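Local coordinates for protein Asp/Glu-specific dipeptidyl-peptidase (Flavobacterium psychrophilum, PDB 5JXF) that removes dipeptides from the N-terminus of oligopeptides as a serine peptidase of family S46, strictly requiring aspartate or glutamate at the P1 position, at residues Phe140-Asn145 / Val202-Lys207; Ala214-Ile219 / Asp624-Leu629; Phe266-Leu271 / Gln670-Gly675; Asp278-Met283 / Gly590-Tyr595; Lys646-Phe651 / Met700-Tyr705. One frame throughout, in Å; residues are numbered along the deposited sequence.

Interaction 1 (Phe140-Asn145 / Val202-Lys207)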
# COMPACT_ATOMS: atom_id res chain seq x y z
N PHE A 140 5.68 24.41 -32.56
CA PHE A 140 5.06 23.51 -33.51
C PHE A 140 6.04 22.93 -34.52
O PHE A 140 6.96 23.62 -34.98
CB PHE A 140 3.93 24.24 -34.26
CG PHE A 140 2.77 24.56 -33.38
CD1 PHE A 140 2.80 25.66 -32.54
CD2 PHE A 140 1.64 23.75 -33.37
CE1 PHE A 140 1.71 25.98 -31.72
CE2 PHE A 140 0.56 24.05 -32.55
CZ PHE A 140 0.60 25.17 -31.72
N ILE A 141 5.86 21.65 -34.85
CA ILE A 141 6.70 21.02 -35.86
C ILE A 141 6.13 21.19 -37.28
O ILE A 141 5.00 20.75 -37.58
CB ILE A 141 6.90 19.52 -35.61
CG1 ILE A 141 7.52 19.28 -34.22
CG2 ILE A 141 7.81 18.94 -36.71
CD1 ILE A 141 8.77 20.11 -33.98
N VAL A 142 6.90 21.84 -38.15
CA VAL A 142 6.49 22.03 -39.55
C VAL A 142 6.84 20.80 -40.36
O VAL A 142 6.02 20.26 -41.08
CB VAL A 142 7.16 23.29 -40.17
CG1 VAL A 142 6.75 23.48 -41.66
CG2 VAL A 142 6.76 24.54 -39.36
N SER A 143 8.06 20.31 -40.19
CA SER A 143 8.54 19.20 -41.01
C SER A 143 9.72 18.51 -40.36
O SER A 143 10.43 19.10 -39.56
CB SER A 143 8.93 19.70 -42.41
OG SER A 143 10.15 20.41 -42.37
N ILE A 144 9.93 17.24 -40.73
CA ILE A 144 10.95 16.37 -40.17
C ILE A 144 11.89 15.90 -41.28
O ILE A 144 11.47 15.16 -42.17
CB ILE A 144 10.31 15.17 -39.46
CG1 ILE A 144 9.44 15.66 -38.30
CG2 ILE A 144 11.36 14.20 -38.94
CD1 ILE A 144 8.58 14.57 -37.67
N ASN A 145 13.14 16.34 -41.24
CA ASN A 145 14.04 16.18 -42.38
C ASN A 145 15.38 15.52 -42.05
O ASN A 145 16.19 16.06 -41.31
CB ASN A 145 14.27 17.54 -43.02
CG ASN A 145 12.97 18.29 -43.25
OD1 ASN A 145 12.46 18.97 -42.36
ND2 ASN A 145 12.43 18.15 -44.44
N VAL A 202 12.20 21.70 -38.89
CA VAL A 202 11.72 23.04 -39.13
C VAL A 202 10.57 23.27 -38.17
O VAL A 202 9.68 22.43 -38.03
CB VAL A 202 11.22 23.24 -40.57
CG1 VAL A 202 10.65 24.64 -40.72
CG2 VAL A 202 12.34 23.00 -41.58
N THR A 203 10.59 24.42 -37.50
CA THR A 203 9.64 24.66 -36.43
C THR A 203 9.19 26.09 -36.41
O THR A 203 9.84 27.00 -36.99
CB THR A 203 10.25 24.35 -35.04
OG1 THR A 203 11.21 25.37 -34.71
CG2 THR A 203 10.93 22.97 -35.02
N GLU A 204 8.05 26.29 -35.75
CA GLU A 204 7.53 27.61 -35.44
C GLU A 204 7.47 27.76 -33.92
O GLU A 204 6.75 27.02 -33.24
CB GLU A 204 6.14 27.83 -36.05
CG GLU A 204 6.09 27.64 -37.56
CD GLU A 204 4.76 28.11 -38.16
OE1 GLU A 204 3.77 28.25 -37.39
OE2 GLU A 204 4.71 28.33 -39.40
N VAL A 205 8.21 28.73 -33.39
CA VAL A 205 8.26 28.95 -31.96
C VAL A 205 7.40 30.11 -31.53
O VAL A 205 7.75 31.27 -31.76
CB VAL A 205 9.70 29.21 -31.50
CG1 VAL A 205 9.77 29.24 -29.97
CG2 VAL A 205 10.61 28.13 -32.07
N PHE A 206 6.27 29.82 -30.91
CA PHE A 206 5.45 30.92 -30.41
C PHE A 206 5.95 31.35 -29.02
O PHE A 206 6.41 30.52 -28.25
CB PHE A 206 3.96 30.51 -30.40
CG PHE A 206 3.39 30.33 -31.80
CD1 PHE A 206 3.66 29.18 -32.53
CD2 PHE A 206 2.63 31.34 -32.39
CE1 PHE A 206 3.17 29.02 -33.80
CE2 PHE A 206 2.14 31.20 -33.67
CZ PHE A 206 2.42 30.04 -34.39
N LYS A 207 5.87 32.64 -28.73
CA LYS A 207 6.55 33.19 -27.55
C LYS A 207 5.61 34.01 -26.68
O LYS A 207 6.03 34.61 -25.68
CB LYS A 207 7.75 34.05 -27.99
CG LYS A 207 8.91 33.21 -28.55
CD LYS A 207 10.04 34.07 -29.15
CE LYS A 207 10.66 33.43 -30.41
NZ LYS A 207 9.79 33.55 -31.64
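Val202 O is gripped by two consecutive amides of the facing strand: Val142 N bonds to it at 2.8 Å, and Ser143 N reaches the same oxygen in a weak bond of 3.4 Å. The return bond from Val202 N to Ser143 O closes this end at 3.2 Å. Further along, Phe140 and Glu204 form a hydrogen-bonded pair, Phe140 N giving to Glu204 O at 2.9 Å and Glu204 N to Phe140 O at 3.0 Å. Because two residues here face one, Val142 points toward the partner strand, where its CG2 meets Glu204 CG at 3.6 Å and its CB lies against Val202 CG1. Glu204 runs on, extended, to a carboxylate held by Trp184 and Gln185. Phe140, with CG anti to its carbonyl carbon (chi1 -68°), brings CD1 to 3.6 Å from Phe206 CE1, the two ring planes standing 81° apart; Tyr261 meets both rings. With an alanine at Phe140, Phe206 and Tyr261 would probably each lose a ring neighbour, leaving a gap where the phenyl group was. Two residues, Val142 and Ser143, thus face the single Val202, a classic beta bulge in an antiparallel pair of the larger, curled sheet of this peptidase.

Interaction 2 (Ala214-Ile219 / Asp624-Leu629)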
# COMPACT_ATOMS: atom_id res chain seq x y z
N ALA A 214 -6.41 26.65 -14.47
CA ALA A 214 -5.81 25.58 -13.68
C ALA A 214 -6.66 25.26 -12.47
O ALA A 214 -7.16 26.16 -11.81
CB ALA A 214 -4.40 25.94 -13.25
N PRO A 215 -6.79 23.96 -12.16
CA PRO A 215 -7.50 23.50 -10.96
C PRO A 215 -6.67 23.78 -9.71
O PRO A 215 -5.46 23.96 -9.83
CB PRO A 215 -7.63 21.99 -11.18
CG PRO A 215 -6.36 21.65 -11.95
CD PRO A 215 -6.18 22.84 -12.89
N PRO A 216 -7.31 23.80 -8.54
CA PRO A 216 -6.53 23.83 -7.29
C PRO A 216 -5.52 22.69 -7.26
O PRO A 216 -5.73 21.65 -7.89
CB PRO A 216 -7.61 23.67 -6.21
CG PRO A 216 -8.76 23.06 -6.90
CD PRO A 216 -8.76 23.67 -8.27
N SER A 217 -4.41 22.92 -6.56
CA SER A 217 -3.37 21.90 -6.44
C SER A 217 -3.89 20.61 -5.84
O SER A 217 -3.35 19.54 -6.10
CB SER A 217 -2.21 22.42 -5.59
OG SER A 217 -1.34 23.23 -6.36
N LEU A 218 -4.93 20.70 -5.01
CA LEU A 218 -5.44 19.49 -4.38
C LEU A 218 -6.08 18.61 -5.44
O LEU A 218 -6.09 17.40 -5.30
CB LEU A 218 -6.42 19.83 -3.25
CG LEU A 218 -5.71 20.34 -1.98
CD1 LEU A 218 -6.71 21.02 -1.05
CD2 LEU A 218 -4.93 19.23 -1.24
N ILE A 219 -6.57 19.20 -6.53
CA ILE A 219 -6.98 18.37 -7.67
C ILE A 219 -5.81 18.16 -8.62
O ILE A 219 -5.57 17.04 -9.07
CB ILE A 219 -8.20 18.98 -8.38
CG1 ILE A 219 -9.36 19.08 -7.38
CG2 ILE A 219 -8.62 18.11 -9.56
CD1 ILE A 219 -10.59 19.78 -7.94
N ASP A 624 -6.27 16.27 1.16
CA ASP A 624 -7.47 17.09 1.36
C ASP A 624 -8.18 17.27 0.01
O ASP A 624 -7.55 17.20 -1.04
CB ASP A 624 -7.10 18.44 1.98
CG ASP A 624 -8.31 19.23 2.45
OD1 ASP A 624 -9.44 18.68 2.48
OD2 ASP A 624 -8.12 20.40 2.82
N VAL A 625 -9.50 17.46 0.05
CA VAL A 625 -10.29 17.68 -1.16
C VAL A 625 -10.99 19.03 -1.05
O VAL A 625 -11.41 19.40 0.03
CB VAL A 625 -11.36 16.56 -1.38
CG1 VAL A 625 -12.22 16.86 -2.60
CG2 VAL A 625 -10.69 15.21 -1.53
N PRO A 626 -11.06 19.79 -2.15
CA PRO A 626 -11.83 21.04 -2.12
C PRO A 626 -13.29 20.81 -1.76
O PRO A 626 -13.83 19.71 -1.97
CB PRO A 626 -11.70 21.57 -3.54
CG PRO A 626 -10.43 21.03 -4.03
CD PRO A 626 -10.31 19.66 -3.42
N LYS A 627 -13.93 21.86 -1.24
CA LYS A 627 -15.28 21.75 -0.71
C LYS A 627 -16.26 21.52 -1.86
O LYS A 627 -17.16 20.68 -1.76
CB LYS A 627 -15.64 23.00 0.10
CG LYS A 627 -17.12 23.12 0.47
CD LYS A 627 -17.58 21.86 1.20
CE LYS A 627 -18.97 21.42 0.81
NZ LYS A 627 -19.26 19.97 1.13
N LYS A 628 -16.07 22.26 -2.95
CA LYS A 628 -16.97 22.20 -4.11
C LYS A 628 -16.98 20.82 -4.76
O LYS A 628 -18.01 20.36 -5.25
CB LYS A 628 -16.57 23.28 -5.13
CG LYS A 628 -17.32 23.27 -6.46
CD LYS A 628 -18.79 23.53 -6.29
CE LYS A 628 -19.57 23.39 -7.59
NZ LYS A 628 -19.42 24.56 -8.49
N LEU A 629 -15.84 20.15 -4.77
CA LEU A 629 -15.74 18.83 -5.39
C LEU A 629 -16.48 17.80 -4.55
O LEU A 629 -17.14 16.92 -5.08
CB LEU A 629 -14.29 18.41 -5.57
CG LEU A 629 -14.11 17.08 -6.32
CD1 LEU A 629 -15.01 17.03 -7.56
CD2 LEU A 629 -12.67 16.86 -6.71
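Pro626 is the hub of a small apolar patch, met by three residues of 214-219. Its CG lies 3.9 Å from Pro216 CG, so that the two pyrrolidine rings touch at their outer corners, and the same atom is 4.0 Å from Ile219 CG1. Its CD packs on Leu218 CB. Leu218 then reaches past the proline: with CG beside the backbone N and anti to the carbonyl carbon (chi1 -75°), it carries CD2 to 3.3 Å from Asp624 O, while both methyls lie against Asp624 CB. On the other flank Ile219 is extended, chi2 175°, and its terminal CD1 meets Leu629 CD2 at 3.8 Å. Both segments are helix starts, Pro216 and Pro626 each occupying the N-cap position, of helices 217-220 and 627-635, and the contact joins these two N-terminal ends mostly through apolar side chains, with Leu218 also resting on a backbone oxygen. Ile219 N bonds to Pro216 O, 2.9 Å, within the first turn of helix 217-220. Farther out, helix 703-713 backs the patch: Phe713 touches Pro216, and Tyr705 touches both Ile219 and Leu629. Ser217 OG is hydrogen-bonded to Leu118 O. The side chain of Ile219 comes within about 8 Å of that of Asp237, assigned by similarity to the charge relay system.

Interaction 3 (Phe266-Leu271 / Gln670-Gly675)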
# COMPACT_ATOMS: atom_id res chain seq x y z
N PHE A 266 -6.88 20.96 -34.75
CA PHE A 266 -7.07 20.90 -33.32
C PHE A 266 -7.82 19.62 -33.04
O PHE A 266 -8.48 19.10 -33.93
CB PHE A 266 -7.81 22.13 -32.79
CG PHE A 266 -9.25 22.21 -33.20
CD1 PHE A 266 -9.61 22.73 -34.44
CD2 PHE A 266 -10.25 21.77 -32.34
CE1 PHE A 266 -10.94 22.81 -34.80
CE2 PHE A 266 -11.58 21.85 -32.69
CZ PHE A 266 -11.93 22.37 -33.93
N LEU A 267 -7.68 19.10 -31.82
CA LEU A 267 -8.23 17.79 -31.50
C LEU A 267 -9.63 17.95 -31.00
O LEU A 267 -9.87 18.71 -30.05
CB LEU A 267 -7.36 17.07 -30.45
CG LEU A 267 -5.88 16.93 -30.79
CD1 LEU A 267 -5.10 16.39 -29.60
CD2 LEU A 267 -5.71 16.02 -31.97
N PRO A 268 -10.59 17.27 -31.65
CA PRO A 268 -11.91 17.21 -31.02
C PRO A 268 -11.76 16.37 -29.74
O PRO A 268 -10.85 15.53 -29.68
CB PRO A 268 -12.77 16.50 -32.06
CG PRO A 268 -11.96 16.47 -33.32
CD PRO A 268 -10.52 16.48 -32.88
N VAL A 269 -12.62 16.61 -28.75
CA VAL A 269 -12.58 15.93 -27.47
C VAL A 269 -13.77 14.99 -27.34
O VAL A 269 -14.92 15.41 -27.44
CB VAL A 269 -12.61 16.93 -26.29
CG1 VAL A 269 -12.62 16.18 -24.98
CG2 VAL A 269 -11.43 17.89 -26.36
N SER A 270 -13.48 13.71 -27.14
CA SER A 270 -14.53 12.69 -27.00
C SER A 270 -15.27 12.75 -25.66
O SER A 270 -14.68 13.04 -24.63
CB SER A 270 -13.92 11.31 -27.17
OG SER A 270 -14.88 10.31 -26.87
N LEU A 271 -16.58 12.46 -25.68
CA LEU A 271 -17.39 12.36 -24.44
C LEU A 271 -17.87 10.93 -24.21
O LEU A 271 -18.66 10.70 -23.31
CB LEU A 271 -18.61 13.28 -24.49
CG LEU A 271 -18.49 14.79 -24.35
CD1 LEU A 271 -19.76 15.47 -24.84
CD2 LEU A 271 -18.21 15.17 -22.93
N GLN A 670 -10.11 7.11 -33.95
CA GLN A 670 -10.47 8.11 -34.96
C GLN A 670 -9.68 9.41 -34.80
O GLN A 670 -9.90 10.35 -35.55
CB GLN A 670 -11.97 8.43 -34.91
CG GLN A 670 -12.88 7.28 -35.31
CD GLN A 670 -13.22 6.37 -34.13
OE1 GLN A 670 -12.78 6.61 -32.99
NE2 GLN A 670 -14.01 5.33 -34.39
N GLY A 671 -8.79 9.47 -33.82
CA GLY A 671 -8.00 10.68 -33.63
C GLY A 671 -8.61 11.72 -32.72
O GLY A 671 -8.17 12.88 -32.68
N ASN A 672 -9.64 11.31 -31.97
CA ASN A 672 -10.24 12.13 -30.93
C ASN A 672 -9.51 12.04 -29.60
O ASN A 672 -9.08 10.96 -29.20
CB ASN A 672 -11.71 11.72 -30.72
CG ASN A 672 -12.48 11.66 -32.02
OD1 ASN A 672 -12.78 12.69 -32.62
ND2 ASN A 672 -12.78 10.45 -32.48
N LEU A 673 -9.41 13.18 -28.92
CA LEU A 673 -8.78 13.23 -27.61
C LEU A 673 -9.61 12.49 -26.56
O LEU A 673 -10.76 12.86 -26.33
CB LEU A 673 -8.58 14.67 -27.15
CG LEU A 673 -7.69 14.76 -25.91
CD1 LEU A 673 -6.31 14.24 -26.25
CD2 LEU A 673 -7.63 16.18 -25.35
N ILE A 674 -9.03 11.48 -25.92
CA ILE A 674 -9.71 10.72 -24.86
C ILE A 674 -8.98 10.76 -23.51
O ILE A 674 -9.58 10.50 -22.45
CB ILE A 674 -9.88 9.25 -25.25
CG1 ILE A 674 -8.60 8.72 -25.89
CG2 ILE A 674 -11.07 9.08 -26.17
CD1 ILE A 674 -8.56 7.19 -26.03
N GLY A 675 -7.69 11.07 -23.53
CA GLY A 675 -6.90 11.14 -22.32
C GLY A 675 -5.79 12.18 -22.38
O GLY A 675 -5.41 12.66 -23.47
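Leu673 is bonded through both its backbone groups to the chain opposite: its N gives to Pro268 O at 2.9 Å, in the carbonyl plane and nearly straight (163°), and its O takes the amide of Ser270 at 3.0 Å, tilted somewhat from the plane. The bonds straddle Val269, making a single bridge in which Val269 and Leu673 have CA atoms 4.7 Å apart. The touching runs lie 53° apart, consistent with pairing limited to one bridge. This lone bridge links the end of strand 673-680, in the eight-stranded antiparallel sheet, to strand 269-270, which pairs in parallel with 725-726. Around it the packing is mostly aliphatic. Leu673, its CG anti to the amide nitrogen (chi1 -169°), brings CD1 to 4.2 Å from Leu267 CD1, the two side chains meeting at about a right angle. Ser270 CB lies 3.8 Å from Ile674 CG2, while its hydroxyl bonds to Asp272 N. Asn672 comes across the Pro268 ring, OD1 standing 3.9 Å from both Pro268 CB and CG. Gly671 has a positive phi, where a CB would be jammed against the preceding carbonyl; Asp668 OD1 accepts the backbone N of Asn672. Met703 of helix 703-713 touches both Val269 and Leu673.

Interaction 4 (Asp278-Met283 / Gly590-Tyr595)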
# COMPACT_ATOMS: atom_id res chain seq x y z
N ASP A 278 -9.44 -0.52 -25.69
CA ASP A 278 -9.51 0.59 -26.63
C ASP A 278 -8.11 0.93 -27.12
O ASP A 278 -7.19 1.07 -26.31
CB ASP A 278 -10.14 1.84 -26.02
CG ASP A 278 -11.65 1.81 -26.03
OD1 ASP A 278 -12.23 0.86 -26.61
OD2 ASP A 278 -12.26 2.76 -25.50
N PHE A 279 -7.96 1.01 -28.43
CA PHE A 279 -6.74 1.57 -29.01
C PHE A 279 -6.49 2.94 -28.42
O PHE A 279 -7.42 3.73 -28.23
CB PHE A 279 -6.84 1.69 -30.53
CG PHE A 279 -5.67 2.39 -31.17
CD1 PHE A 279 -4.53 1.70 -31.50
CD2 PHE A 279 -5.72 3.75 -31.42
CE1 PHE A 279 -3.44 2.36 -32.09
CE2 PHE A 279 -4.64 4.41 -32.00
CZ PHE A 279 -3.51 3.71 -32.34
N THR A 280 -5.22 3.22 -28.12
CA THR A 280 -4.77 4.55 -27.71
C THR A 280 -3.47 4.89 -28.40
O THR A 280 -2.61 4.02 -28.58
CB THR A 280 -4.52 4.67 -26.17
OG1 THR A 280 -3.40 3.85 -25.80
CG2 THR A 280 -5.71 4.26 -25.35
N MET A 281 -3.32 6.15 -28.78
CA MET A 281 -2.08 6.64 -29.34
C MET A 281 -1.64 7.90 -28.61
O MET A 281 -2.40 8.86 -28.46
CB MET A 281 -2.23 6.91 -30.85
CG MET A 281 -0.93 7.00 -31.58
SD MET A 281 -1.07 7.65 -33.27
CE MET A 281 -1.69 9.27 -32.96
N VAL A 282 -0.39 7.89 -28.17
CA VAL A 282 0.15 9.04 -27.48
C VAL A 282 1.28 9.69 -28.31
O VAL A 282 2.24 9.05 -28.71
CB VAL A 282 0.65 8.62 -26.08
CG1 VAL A 282 1.23 9.81 -25.36
CG2 VAL A 282 -0.50 8.00 -25.24
N MET A 283 1.14 10.98 -28.57
CA MET A 283 2.13 11.74 -29.33
C MET A 283 2.76 12.77 -28.40
O MET A 283 2.06 13.47 -27.68
CB MET A 283 1.47 12.42 -30.54
CG MET A 283 2.44 12.90 -31.62
SD MET A 283 1.59 13.58 -33.10
CE MET A 283 0.13 12.50 -33.03
N GLY A 590 -0.97 1.79 -28.11
CA GLY A 590 -1.22 0.56 -27.38
C GLY A 590 -2.69 0.50 -27.07
O GLY A 590 -3.52 0.85 -27.91
N LYS A 591 -3.02 0.07 -25.85
CA LYS A 591 -4.41 -0.05 -25.47
C LYS A 591 -4.63 0.18 -23.98
O LYS A 591 -3.72 0.01 -23.18
CB LYS A 591 -4.93 -1.43 -25.89
CG LYS A 591 -4.20 -2.56 -25.19
CD LYS A 591 -4.29 -3.86 -25.97
CE LYS A 591 -5.68 -4.43 -25.95
NZ LYS A 591 -5.83 -5.55 -26.92
N VAL A 592 -5.85 0.59 -23.64
CA VAL A 592 -6.28 0.68 -22.26
C VAL A 592 -6.21 -0.74 -21.64
O VAL A 592 -6.91 -1.66 -22.08
CB VAL A 592 -7.70 1.27 -22.17
CG1 VAL A 592 -8.15 1.33 -20.73
CG2 VAL A 592 -7.76 2.67 -22.81
N LYS A 593 -5.34 -0.92 -20.65
CA LYS A 593 -5.07 -2.24 -20.10
C LYS A 593 -4.57 -2.13 -18.67
O LYS A 593 -3.62 -1.40 -18.40
CB LYS A 593 -4.03 -2.98 -20.95
CG LYS A 593 -3.98 -4.49 -20.72
CD LYS A 593 -5.39 -5.04 -20.91
CE LYS A 593 -5.43 -6.46 -21.37
NZ LYS A 593 -6.78 -6.72 -21.95
N GLY A 594 -5.19 -2.88 -17.76
CA GLY A 594 -4.68 -2.96 -16.39
C GLY A 594 -3.41 -3.79 -16.32
O GLY A 594 -2.80 -4.10 -17.34
N TYR A 595 -3.02 -4.16 -15.09
CA TYR A 595 -1.87 -5.05 -14.88
C TYR A 595 -1.84 -5.65 -13.46
O TYR A 595 -2.64 -5.27 -12.60
CB TYR A 595 -0.56 -4.31 -15.14
CG TYR A 595 -0.19 -3.30 -14.07
CD1 TYR A 595 -0.87 -2.09 -13.96
CD2 TYR A 595 0.85 -3.54 -13.19
CE1 TYR A 595 -0.52 -1.15 -12.98
CE2 TYR A 595 1.20 -2.61 -12.22
CZ TYR A 595 0.51 -1.42 -12.13
OH TYR A 595 0.87 -0.51 -11.16
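Three backbone hydrogen bonds join Asp278-Thr280 to Gly590-Val592. Gly590 N gives to Thr280 O at 2.8 Å, almost along the C=O axis, whereas the returning bond from Thr280 N to Gly590 O, 2.9 Å, arrives from 45° above the carbonyl plane. Val592 N reaches Asp278 O at 3.0 Å, in the carbonyl plane. Two CA-H...O contacts fill in between: Lys591 CA approaches Asp278 O at 3.1 Å, and Phe279 CA lies 3.5 Å from Gly590 O. Apolar packing is concentrated on one methyl pair, Thr280 CG2 against Val592 CG2 at 3.6 Å, the side chains crossing at about a right angle. Thr280 carries OG1 between its own N and carbonyl carbon (chi1 66°), which turns the methyl to Val592 and leaves the hydroxyl to take up Asn655. A glycine in place of Thr280 would probably leave Val592 without its methyl neighbour and Asn655 without its hydroxyl mate. As for charge, Asp278 OD2 forms a salt bridge with Lys729 near the C terminus. Phe279-Lys591 and Thr280-Gly590 are a non-hydrogen-bonded and a hydrogen-bonded pair, a short antiparallel ladder by which strand 586-591, outermost within the chain, joins the eight-stranded sheet.

Interaction 5 (Lys646-Phe651 / Met700-Tyr705)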
# COMPACT_ATOMS: atom_id res chain seq x y z
N LYS A 646 -21.31 7.41 -12.33
CA LYS A 646 -19.93 7.45 -11.86
C LYS A 646 -19.10 8.46 -12.69
O LYS A 646 -19.39 8.67 -13.85
CB LYS A 646 -19.31 6.06 -11.94
CG LYS A 646 -20.20 4.96 -11.34
CD LYS A 646 -19.51 3.60 -11.35
CE LYS A 646 -18.18 3.65 -10.64
NZ LYS A 646 -18.25 4.46 -9.40
N LEU A 647 -18.08 9.07 -12.08
CA LEU A 647 -17.21 10.00 -12.79
C LEU A 647 -15.82 9.40 -12.98
O LEU A 647 -15.06 9.28 -12.01
CB LEU A 647 -17.10 11.33 -12.06
CG LEU A 647 -16.45 12.46 -12.85
CD1 LEU A 647 -17.41 12.96 -13.94
CD2 LEU A 647 -16.06 13.59 -11.92
N PRO A 648 -15.50 9.00 -14.20
CA PRO A 648 -14.16 8.53 -14.51
C PRO A 648 -13.14 9.60 -14.15
O PRO A 648 -13.44 10.80 -14.20
CB PRO A 648 -14.20 8.29 -16.02
CG PRO A 648 -15.65 8.06 -16.30
CD PRO A 648 -16.39 8.96 -15.38
N VAL A 649 -11.95 9.19 -13.74
CA VAL A 649 -10.97 10.18 -13.36
C VAL A 649 -9.66 9.95 -14.11
O VAL A 649 -9.14 10.87 -14.72
CB VAL A 649 -10.77 10.19 -11.84
CG1 VAL A 649 -9.59 11.04 -11.46
CG2 VAL A 649 -12.01 10.73 -11.16
N CYS A 650 -9.12 8.73 -14.05
CA CYS A 650 -7.87 8.39 -14.73
C CYS A 650 -7.99 7.04 -15.39
O CYS A 650 -8.89 6.25 -15.05
CB CYS A 650 -6.68 8.37 -13.75
SG CYS A 650 -6.33 9.89 -12.85
N PHE A 651 -7.09 6.76 -16.32
CA PHE A 651 -6.92 5.41 -16.85
C PHE A 651 -5.48 5.16 -17.29
O PHE A 651 -4.65 6.07 -17.28
CB PHE A 651 -7.91 5.13 -18.00
CG PHE A 651 -7.68 5.95 -19.26
CD1 PHE A 651 -8.20 7.22 -19.38
CD2 PHE A 651 -6.98 5.42 -20.34
CE1 PHE A 651 -8.01 7.97 -20.55
CE2 PHE A 651 -6.80 6.15 -21.51
CZ PHE A 651 -7.31 7.43 -21.61
N MET A 700 -3.05 8.39 -17.59
CA MET A 700 -3.74 9.47 -18.30
C MET A 700 -4.92 10.02 -17.52
O MET A 700 -5.67 9.26 -16.89
CB MET A 700 -4.24 8.98 -19.66
CG MET A 700 -3.15 8.77 -20.71
SD MET A 700 -3.46 7.38 -21.84
CE MET A 700 -3.35 5.99 -20.69
N VAL A 701 -5.09 11.33 -17.54
CA VAL A 701 -6.33 11.88 -17.02
C VAL A 701 -7.41 11.65 -18.06
O VAL A 701 -7.20 11.94 -19.24
CB VAL A 701 -6.26 13.40 -16.70
CG1 VAL A 701 -7.44 13.79 -15.79
CG2 VAL A 701 -4.94 13.80 -16.06
N ASP A 702 -8.55 11.11 -17.63
CA ASP A 702 -9.72 10.95 -18.49
C ASP A 702 -10.25 12.32 -18.91
O ASP A 702 -10.43 13.17 -18.04
CB ASP A 702 -10.79 10.14 -17.72
CG ASP A 702 -11.88 9.59 -18.62
OD1 ASP A 702 -12.54 10.41 -19.32
OD2 ASP A 702 -12.04 8.35 -18.65
N MET A 703 -10.50 12.56 -20.21
CA MET A 703 -10.92 13.91 -20.66
C MET A 703 -12.30 14.27 -20.08
O MET A 703 -12.60 15.45 -19.85
CB MET A 703 -10.91 14.01 -22.20
CG MET A 703 -9.49 14.41 -22.82
SD MET A 703 -8.76 15.78 -21.97
CE MET A 703 -9.96 17.04 -22.40
N ARG A 704 -13.13 13.27 -19.81
CA ARG A 704 -14.38 13.53 -19.10
C ARG A 704 -14.17 14.22 -17.74
O ARG A 704 -14.92 15.12 -17.37
CB ARG A 704 -15.18 12.24 -18.91
CG ARG A 704 -15.77 11.72 -20.21
CD ARG A 704 -16.38 10.35 -20.04
NE ARG A 704 -15.35 9.35 -19.75
CZ ARG A 704 -15.59 8.05 -19.60
NH1 ARG A 704 -16.83 7.59 -19.71
NH2 ARG A 704 -14.59 7.21 -19.34
N TYR A 705 -13.14 13.83 -17.00
CA TYR A 705 -12.81 14.48 -15.72
C TYR A 705 -12.25 15.89 -15.91
O TYR A 705 -12.57 16.80 -15.14
CB TYR A 705 -11.82 13.63 -14.92
CG TYR A 705 -11.62 14.11 -13.50
CD1 TYR A 705 -12.71 14.31 -12.65
CD2 TYR A 705 -10.35 14.33 -12.99
CE1 TYR A 705 -12.54 14.75 -11.36
CE2 TYR A 705 -10.17 14.76 -11.70
CZ TYR A 705 -11.27 14.96 -10.89
OH TYR A 705 -11.08 15.40 -9.61
O HOH W 1 -11.28 6.22 -17.17
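Strands 648-651 and 700-702, neighbours in the eight-stranded sheet, run antiparallel at 157°, paired at Cys650-Val701 and Phe651-Met700, with Met700 N to Phe651 O the shortest backbone bond at 2.8 Å; Asp702 N closes the ladder on Val649 O before the chain turns into helix 703-713. Val701 packs beside Asp237, assigned by similarity to the charge relay system. Met700 CB lies over one face of the Phe651 ring, offset toward its rim, and the chain then bends so that SD stands obliquely 4.3 Å from the ring centroid, a Met-aromatic contact. Val649 CG2 sits over the centre of the Tyr705 ring at 4.0 Å from the centroid, a CH-pi contact, while Leu647 CD2 meets that ring at its edge, 3.5 Å from CD1. Pro648 CG lies on the Arg704 guanidinium face, 3.3 Å from CZ. That flat group makes a side-on salt bridge, NE to Asp702 OD1 and NH2 to Asp702 OD2 at 2.9 Å. Asp702, the N-cap, also accepts Arg704 N on OD1, using the anti lone pair, and a water links its OD2 to Cys650 O. With Glu643 on NH1, the buried arginine lies between two carboxylates, so its positive charge is probably stabilised; Asp702 is likely to stay ionised.

Overall arrangement
From the N terminus, interaction 1 closes first, bringing strand 197-214 back onto strand 138-146 in the nine-stranded sheet. Strand 197-214 leads into helix 217-220, where interaction 2 opens a loop of some 400 residues, ended at helix 627-635. Interaction 3 opens within this loop and closes beyond it, so the two cross. Interaction 4 opens and closes within the spans of both, bringing together strands separated by a largely helical insertion. Interaction 5 follows interaction 2 in series but crosses interaction 3. Interactions 3, 4 and 5 reach one eight-stranded sheet and touch one another, Phe651 meeting both Val592 and Gly675; Tyr705 joins interaction 5 to interaction 2. Interaction 1 touches none of them.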